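Local coordinates for type 2A phosphatase-associated protein 42 (Saccharomyces cerevisiae, PDB 2V0P) that inhibits the PP2A-type phosphatase SIT4, associates with PP2A catalytic subunits and takes part in negative regulation of the TOR signalling pathway, at residues S91-A94 against Q95-M99; L117-Y121 against K122-P126. All blocks are in the same frame, centred on the assembly; numbering follows the deposited sequence.

In the fold
Along the chain the two contacts come in series, and neither nests in nor crosses the other. They sit at the two ends of helix 93-120 in this N-terminal domain of Tap42. Interaction 1 comes first: residues 91-94 lead into residues 95-99, and a capped first turn starts the helix on the side that meets the second subunit. At the far end, interaction 2 folds residues 122-124 back against the last turn of the helix, and 125-126 lead on into helix 126-133, beside helix 199-231. Each closes only a local turn. Their centres are 37 Å apart, on opposite sides of the chain's centre, within an all-helical, tetratricopeptide repeat-like fold.

Interaction 1: residues S91-A94 against Q95-M99; sequences SDVA and QRQSM
The Arg96 guanidinium carries Val93 over one face, with CG2 of Val93 3.3 Å from NH2 of Arg96, while Ser91 O approaches it obliquely. A bend at chi3 (133°) helps bring the guanidinium beside the start of the helix, where NH1 of this long side chain bonds Asp90 O. Were Arg96 replaced by an alanine, Asp90 O would probably lose this donor and one flank of Val93 would be uncovered. The Asp92 carboxylate and Gln95 amide planes stand 68° apart, and the Gln95 methylene CG lies 3.4 Å from CG of Asp92. As N-cap, Asp92 suits its place: OD1 accepts weakly from Ala94 N (3.1 Å) and Gln95 N, two amides that the first turn cannot satisfy. In the same turn, Ala94 O is gripped from opposite faces of its plane by N (2.8 Å) and OG (2.7 Å) of Ser98, one turn on. Water 1 donates to Val93 O and accepts from Gln97 NE2, whose chain runs beside Val93. This first turn of helix 93-120 faces the second subunit: Gln97, both donor and acceptor, bonds through OE1 to Gln97 NE2 of that subunit, Val93 packs on its Val93, and Leu233 of the same chain touches Gln97 and Ser98.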
ATOM      1  N   SER A  91     -19.514 -13.776  12.538  1.00 45.48           N
ATOM      2  CA  SER A  91     -19.782 -12.638  13.432  1.00 45.87           C
ATOM      3  C   SER A  91     -18.510 -12.177  14.140  1.00 45.37           C
ATOM      4  O   SER A  91     -18.353 -10.995  14.457  1.00 45.97           O
ATOM      5  CB  SER A  91     -20.883 -12.966  14.438  1.00 45.89           C
ATOM      6  OG  SER A  91     -20.720 -14.267  14.970  1.00 48.41           O
ATOM      7  N   ASP A  92     -17.598 -13.120  14.363  1.00 44.67           N
ATOM      8  CA  ASP A  92     -16.305 -12.826  14.977  1.00 43.35           C
ATOM      9  C   ASP A  92     -15.436 -12.029  14.003  1.00 42.02           C
ATOM     10  O   ASP A  92     -15.050 -12.514  12.901  1.00 40.81           O
ATOM     11  CB  ASP A  92     -15.620 -14.129  15.410  1.00 44.19           C
ATOM     12  CG  ASP A  92     -14.447 -13.901  16.333  1.00 45.35           C
ATOM     13  OD1 ASP A  92     -13.668 -12.967  16.089  1.00 45.74           O
ATOM     14  OD2 ASP A  92     -14.296 -14.674  17.303  1.00 48.32           O
ATOM     15  N   VAL A  93     -15.159 -10.795  14.390  1.00 38.85           N
ATOM     16  CA  VAL A  93     -14.380  -9.886  13.539  1.00 38.39           C
ATOM     17  C   VAL A  93     -12.949 -10.355  13.259  1.00 36.58           C
ATOM     18  O   VAL A  93     -12.505 -10.228  12.164  1.00 37.99           O
ATOM     19  CB  VAL A  93     -14.373  -8.414  14.080  1.00 38.55           C
ATOM     20  CG1 VAL A  93     -13.077  -7.703  13.738  1.00 36.11           C
ATOM     21  CG2 VAL A  93     -15.550  -7.636  13.517  1.00 40.18           C
ATOM     22  N   ALA A  94     -12.248 -10.895  14.251  1.00 36.43           N
ATOM     23  CA  ALA A  94     -10.905 -11.440  14.043  1.00 35.07           C
ATOM     24  C   ALA A  94     -10.925 -12.591  13.029  1.00 35.21           C
ATOM     25  O   ALA A  94     -10.053 -12.677  12.147  1.00 32.43           O
ATOM     26  CB  ALA A  94     -10.294 -11.894  15.381  1.00 36.07           C
ATOM     27  N   GLN A  95     -11.955 -13.426  13.137  1.00 33.76           N
ATOM     28  CA  GLN A  95     -12.072 -14.639  12.369  1.00 34.69           C
ATOM     29  C   GLN A  95     -12.337 -14.330  10.912  1.00 33.67           C
ATOM     30  O   GLN A  95     -11.772 -14.958  10.018  1.00 34.69           O
ATOM     31  CB  GLN A  95     -13.188 -15.520  12.931  1.00 35.13           C
ATOM     32  CG  GLN A  95     -12.872 -16.104  14.278  1.00 40.93           C
ATOM     33  CD  GLN A  95     -11.800 -17.175  14.228  1.00 47.65           C
ATOM     34  OE1 GLN A  95     -10.789 -17.087  14.930  1.00 50.67           O
ATOM     35  NE2 GLN A  95     -12.027 -18.208  13.415  1.00 49.35           N
ATOM     36  N   ARG A  96     -13.191 -13.345  10.698  1.00 32.63           N
ATOM     37  CA  ARG A  96     -13.557 -12.893   9.388  1.00 33.60           C
ATOM     38  C   ARG A  96     -12.408 -12.195   8.650  1.00 33.11           C
ATOM     39  O   ARG A  96     -12.161 -12.531   7.486  1.00 34.71           O
ATOM     40  CB  ARG A  96     -14.928 -12.204   9.426  1.00 33.30           C
ATOM     41  CG  ARG A  96     -15.113 -10.823   8.952  1.00 36.77           C
ATOM     42  CD  ARG A  96     -16.569 -10.481   9.177  1.00 36.73           C
ATOM     43  NE  ARG A  96     -16.787  -9.174   9.802  1.00 44.36           N
ATOM     44  CZ  ARG A  96     -17.776  -8.917  10.649  1.00 46.44           C
ATOM     45  NH1 ARG A  96     -18.638  -9.876  10.984  1.00 49.11           N
ATOM     46  NH2 ARG A  96     -17.906  -7.702  11.174  1.00 50.06           N
ATOM     47  N   GLN A  97     -11.643 -11.356   9.359  1.00 31.68           N
ATOM     48  CA  GLN A  97     -10.479 -10.769   8.833  1.00 32.08           C
ATOM     49  C   GLN A  97      -9.350 -11.754   8.608  1.00 32.58           C
ATOM     50  O   GLN A  97      -8.660 -11.675   7.577  1.00 31.73           O
ATOM     51  CB  GLN A  97     -10.021  -9.543   9.647  1.00 33.48           C
ATOM     52  CG  GLN A  97     -10.985  -8.367   9.511  1.00 33.48           C
ATOM     53  CD  GLN A  97     -10.646  -7.224  10.415  1.00 33.45           C
ATOM     54  OE1 GLN A  97      -9.481  -6.998  10.722  1.00 32.92           O
ATOM     55  NE2 GLN A  97     -11.673  -6.514  10.891  1.00 33.05           N
ATOM     56  N   SER A  98      -9.162 -12.672   9.542  1.00 30.36           N
ATOM     57  CA  SER A  98      -8.127 -13.683   9.388  1.00 31.66           C
ATOM     58  C   SER A  98      -8.403 -14.580   8.162  1.00 31.43           C
ATOM     59  O   SER A  98      -7.515 -14.856   7.403  1.00 32.20           O
ATOM     60  CB  SER A  98      -8.011 -14.537  10.637  1.00 29.61           C
ATOM     61  OG  SER A  98      -7.571 -13.765  11.763  1.00 36.98           O
HETATM   62  N   MSE A  99      -9.642 -15.018   8.017  1.00 31.50           N
HETATM   63  CA  MSE A  99     -10.112 -15.783   6.838  1.00 34.48           C
HETATM   64  C   MSE A  99      -9.746 -15.067   5.520  1.00 33.24           C
HETATM   65  O   MSE A  99      -9.262 -15.680   4.594  1.00 34.11           O
HETATM   66  CB  MSE A  99     -11.616 -16.020   6.914  1.00 31.75           C
HETATM   67  CG  MSE A  99     -12.043 -17.350   7.493  1.00 42.97           C
HETATM   68 SE   MSE A  99     -11.119 -18.917   6.725  1.00 53.01          SE
HETATM   69  CE  MSE A  99     -11.036 -18.619   4.877  1.00 53.00           C
TER
HETATM   70  O   HOH W   1     -13.851  -8.302  10.735  1.00174.53           O

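Interaction 2: residues L117-Y121 against K122-P126; sequences LLQDY and KLLDP
Leu118 O receives the shortest bond of this turn, from Leu123 N at 2.8 Å, and a weak bond at 3.1 Å from Tyr121 N, which also bonds Leu117 O. The Leu123 amide comes from above the carbonyl plane, 37° out of it, consistent with a chain that has left the helical path. Lys122 N bonds Gln119 O at 3.0 Å from still farther out of plane. Lys122 makes the reversal by taking positive phi (56°), a left-handed conformation in which its CB sits 3.1 Å from Tyr121 O; its polar end suits this exposed place.

The turn brings leucines back over the last helical turn. Leu118 divides its branches: CD1 meets CD1 of Leu124 at 4.0 Å, and CD2 meets CD1 of Leu123 at 4.2 Å, both side chains crossing it at about a right angle. That same Leu123 methyl also touches CB of Tyr121. With CG of Leu124 opposite its own backbone N (chi1 -159°), CD2 reaches Gln119, whose aliphatic CB offers an apolar surface to the leucine methyl. Leu208 and Ser212 of helix 199-231 pack on Leu118, and Asp125, N-cap of helix 126-133, bonds Leu127 N and forms a salt bridge with Arg172.

The two backbone bonds and the positive phi of Lys122 define a Schellman motif ending helix 93-120, and the Leu118-Leu123 contact is the apolar packing that commonly accompanies it.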
ATOM      1  N   LEU A 117       2.900 -24.427 -13.843  1.00 33.95           N
ATOM      2  CA  LEU A 117       2.376 -25.391 -14.816  1.00 35.45           C
ATOM      3  C   LEU A 117       2.756 -24.938 -16.208  1.00 34.61           C
ATOM      4  O   LEU A 117       3.226 -25.761 -16.972  1.00 35.35           O
ATOM      5  CB  LEU A 117       0.865 -25.515 -14.715  1.00 34.90           C
ATOM      6  CG  LEU A 117       0.163 -26.506 -15.675  1.00 36.63           C
ATOM      7  CD1 LEU A 117       0.599 -27.874 -15.391  1.00 37.13           C
ATOM      8  CD2 LEU A 117      -1.290 -26.387 -15.455  1.00 35.31           C
ATOM      9  N   LEU A 118       2.580 -23.651 -16.522  1.00 32.11           N
ATOM     10  CA  LEU A 118       2.950 -23.150 -17.843  1.00 35.00           C
ATOM     11  C   LEU A 118       4.452 -23.284 -18.093  1.00 35.92           C
ATOM     12  O   LEU A 118       4.893 -23.692 -19.190  1.00 37.35           O
ATOM     13  CB  LEU A 118       2.505 -21.723 -18.090  1.00 32.97           C
ATOM     14  CG  LEU A 118       1.049 -21.355 -18.150  1.00 35.13           C
ATOM     15  CD1 LEU A 118       0.938 -19.843 -18.261  1.00 40.39           C
ATOM     16  CD2 LEU A 118       0.359 -22.024 -19.311  1.00 38.66           C
ATOM     17  N   GLN A 119       5.229 -22.960 -17.067  1.00 36.23           N
ATOM     18  CA  GLN A 119       6.656 -23.181 -17.087  1.00 37.61           C
ATOM     19  C   GLN A 119       7.015 -24.662 -17.342  1.00 36.24           C
ATOM     20  O   GLN A 119       7.937 -24.966 -18.072  1.00 34.75           O
ATOM     21  CB  GLN A 119       7.263 -22.700 -15.770  1.00 38.17           C
ATOM     22  CG  GLN A 119       8.790 -22.663 -15.754  1.00 41.73           C
ATOM     23  CD  GLN A 119       9.324 -21.965 -14.523  1.00 46.72           C
ATOM     24  OE1 GLN A 119       9.286 -22.510 -13.411  1.00 50.59           O
ATOM     25  NE2 GLN A 119       9.831 -20.750 -14.709  1.00 50.10           N
ATOM     26  N   ASP A 120       6.298 -25.576 -16.703  1.00 37.31           N
ATOM     27  CA  ASP A 120       6.513 -27.005 -16.903  1.00 36.58           C
ATOM     28  C   ASP A 120       6.261 -27.430 -18.378  1.00 36.78           C
ATOM     29  O   ASP A 120       6.905 -28.365 -18.898  1.00 37.64           O
ATOM     30  CB  ASP A 120       5.602 -27.796 -15.967  1.00 38.50           C
ATOM     31  CG  ASP A 120       6.088 -27.787 -14.534  1.00 39.56           C
ATOM     32  OD1 ASP A 120       7.274 -27.507 -14.300  1.00 42.67           O
ATOM     33  OD2 ASP A 120       5.275 -28.088 -13.644  1.00 45.75           O
ATOM     34  N   TYR A 121       5.346 -26.730 -19.035  1.00 35.09           N
ATOM     35  CA  TYR A 121       5.038 -26.939 -20.448  1.00 34.72           C
ATOM     36  C   TYR A 121       5.863 -26.066 -21.372  1.00 35.36           C
ATOM     37  O   TYR A 121       5.652 -26.032 -22.572  1.00 35.69           O
ATOM     38  CB  TYR A 121       3.571 -26.767 -20.705  1.00 35.33           C
ATOM     39  CG  TYR A 121       2.834 -28.085 -20.469  1.00 34.97           C
ATOM     40  CD1 TYR A 121       2.402 -28.462 -19.191  1.00 36.12           C
ATOM     41  CD2 TYR A 121       2.649 -28.983 -21.512  1.00 40.00           C
ATOM     42  CE1 TYR A 121       1.763 -29.693 -18.972  1.00 39.98           C
ATOM     43  CE2 TYR A 121       2.004 -30.201 -21.305  1.00 33.08           C
ATOM     44  CZ  TYR A 121       1.587 -30.561 -20.059  1.00 37.03           C
ATOM     45  OH  TYR A 121       0.958 -31.771 -19.901  1.00 38.85           O
ATOM     46  N   LYS A 122       6.817 -25.359 -20.789  1.00 36.63           N
ATOM     47  CA  LYS A 122       7.693 -24.476 -21.548  1.00 37.05           C
ATOM     48  C   LYS A 122       6.859 -23.473 -22.333  1.00 36.84           C
ATOM     49  O   LYS A 122       7.068 -23.299 -23.522  1.00 37.45           O
ATOM     50  CB  LYS A 122       8.621 -25.303 -22.446  1.00 37.02           C
ATOM     51  CG  LYS A 122       9.550 -26.236 -21.684  1.00 37.99           C
ATOM     52  CD  LYS A 122      10.750 -26.672 -22.518  1.00 46.29           C
ATOM     53  CE  LYS A 122      11.740 -25.498 -22.752  1.00 49.08           C
ATOM     54  NZ  LYS A 122      12.855 -25.818 -23.692  1.00 51.40           N
ATOM     55  N   LEU A 123       5.898 -22.833 -21.655  1.00 36.09           N
ATOM     56  CA  LEU A 123       5.024 -21.854 -22.256  1.00 36.30           C
ATOM     57  C   LEU A 123       5.199 -20.454 -21.676  1.00 36.49           C
ATOM     58  O   LEU A 123       4.683 -19.499 -22.207  1.00 37.12           O
ATOM     59  CB  LEU A 123       3.547 -22.272 -22.171  1.00 37.61           C
ATOM     60  CG  LEU A 123       3.080 -23.367 -23.134  1.00 40.71           C
ATOM     61  CD1 LEU A 123       1.695 -23.880 -22.775  1.00 43.68           C
ATOM     62  CD2 LEU A 123       3.124 -22.842 -24.566  1.00 43.46           C
ATOM     63  N   LEU A 124       5.980 -20.334 -20.632  1.00 36.38           N
ATOM     64  CA  LEU A 124       5.973 -19.116 -19.856  1.00 37.42           C
ATOM     65  C   LEU A 124       6.823 -17.985 -20.504  1.00 36.11           C
ATOM     66  O   LEU A 124       8.007 -18.109 -20.656  1.00 38.27           O
ATOM     67  CB  LEU A 124       6.361 -19.429 -18.397  1.00 37.11           C
ATOM     68  CG  LEU A 124       5.941 -18.380 -17.333  1.00 37.79           C
ATOM     69  CD1 LEU A 124       4.453 -18.081 -17.374  1.00 37.25           C
ATOM     70  CD2 LEU A 124       6.366 -18.804 -15.940  1.00 36.20           C
ATOM     71  N   ASP A 125       6.165 -16.929 -20.925  1.00 36.48           N
ATOM     72  CA  ASP A 125       6.807 -15.657 -21.255  1.00 37.66           C
ATOM     73  C   ASP A 125       8.009 -15.396 -20.329  1.00 37.07           C
ATOM     74  O   ASP A 125       7.884 -15.504 -19.114  1.00 37.27           O
ATOM     75  CB  ASP A 125       5.776 -14.542 -21.076  1.00 39.21           C
ATOM     76  CG  ASP A 125       6.186 -13.243 -21.741  1.00 40.50           C
ATOM     77  OD1 ASP A 125       7.320 -12.790 -21.509  1.00 44.42           O
ATOM     78  OD2 ASP A 125       5.361 -12.663 -22.476  1.00 41.11           O
ATOM     79  N   PRO A 126       9.172 -15.051 -20.889  1.00 38.16           N
ATOM     80  CA  PRO A 126      10.301 -14.928 -19.987  1.00 37.93           C
ATOM     81  C   PRO A 126      10.141 -13.747 -18.996  1.00 36.81           C
ATOM     82  O   PRO A 126      10.705 -13.787 -17.921  1.00 37.38           O
ATOM     83  CB  PRO A 126      11.476 -14.761 -20.926  1.00 37.72           C
ATOM     84  CG  PRO A 126      10.900 -14.161 -22.144  1.00 39.86           C
ATOM     85  CD  PRO A 126       9.534 -14.712 -22.276  1.00 37.91           C
TER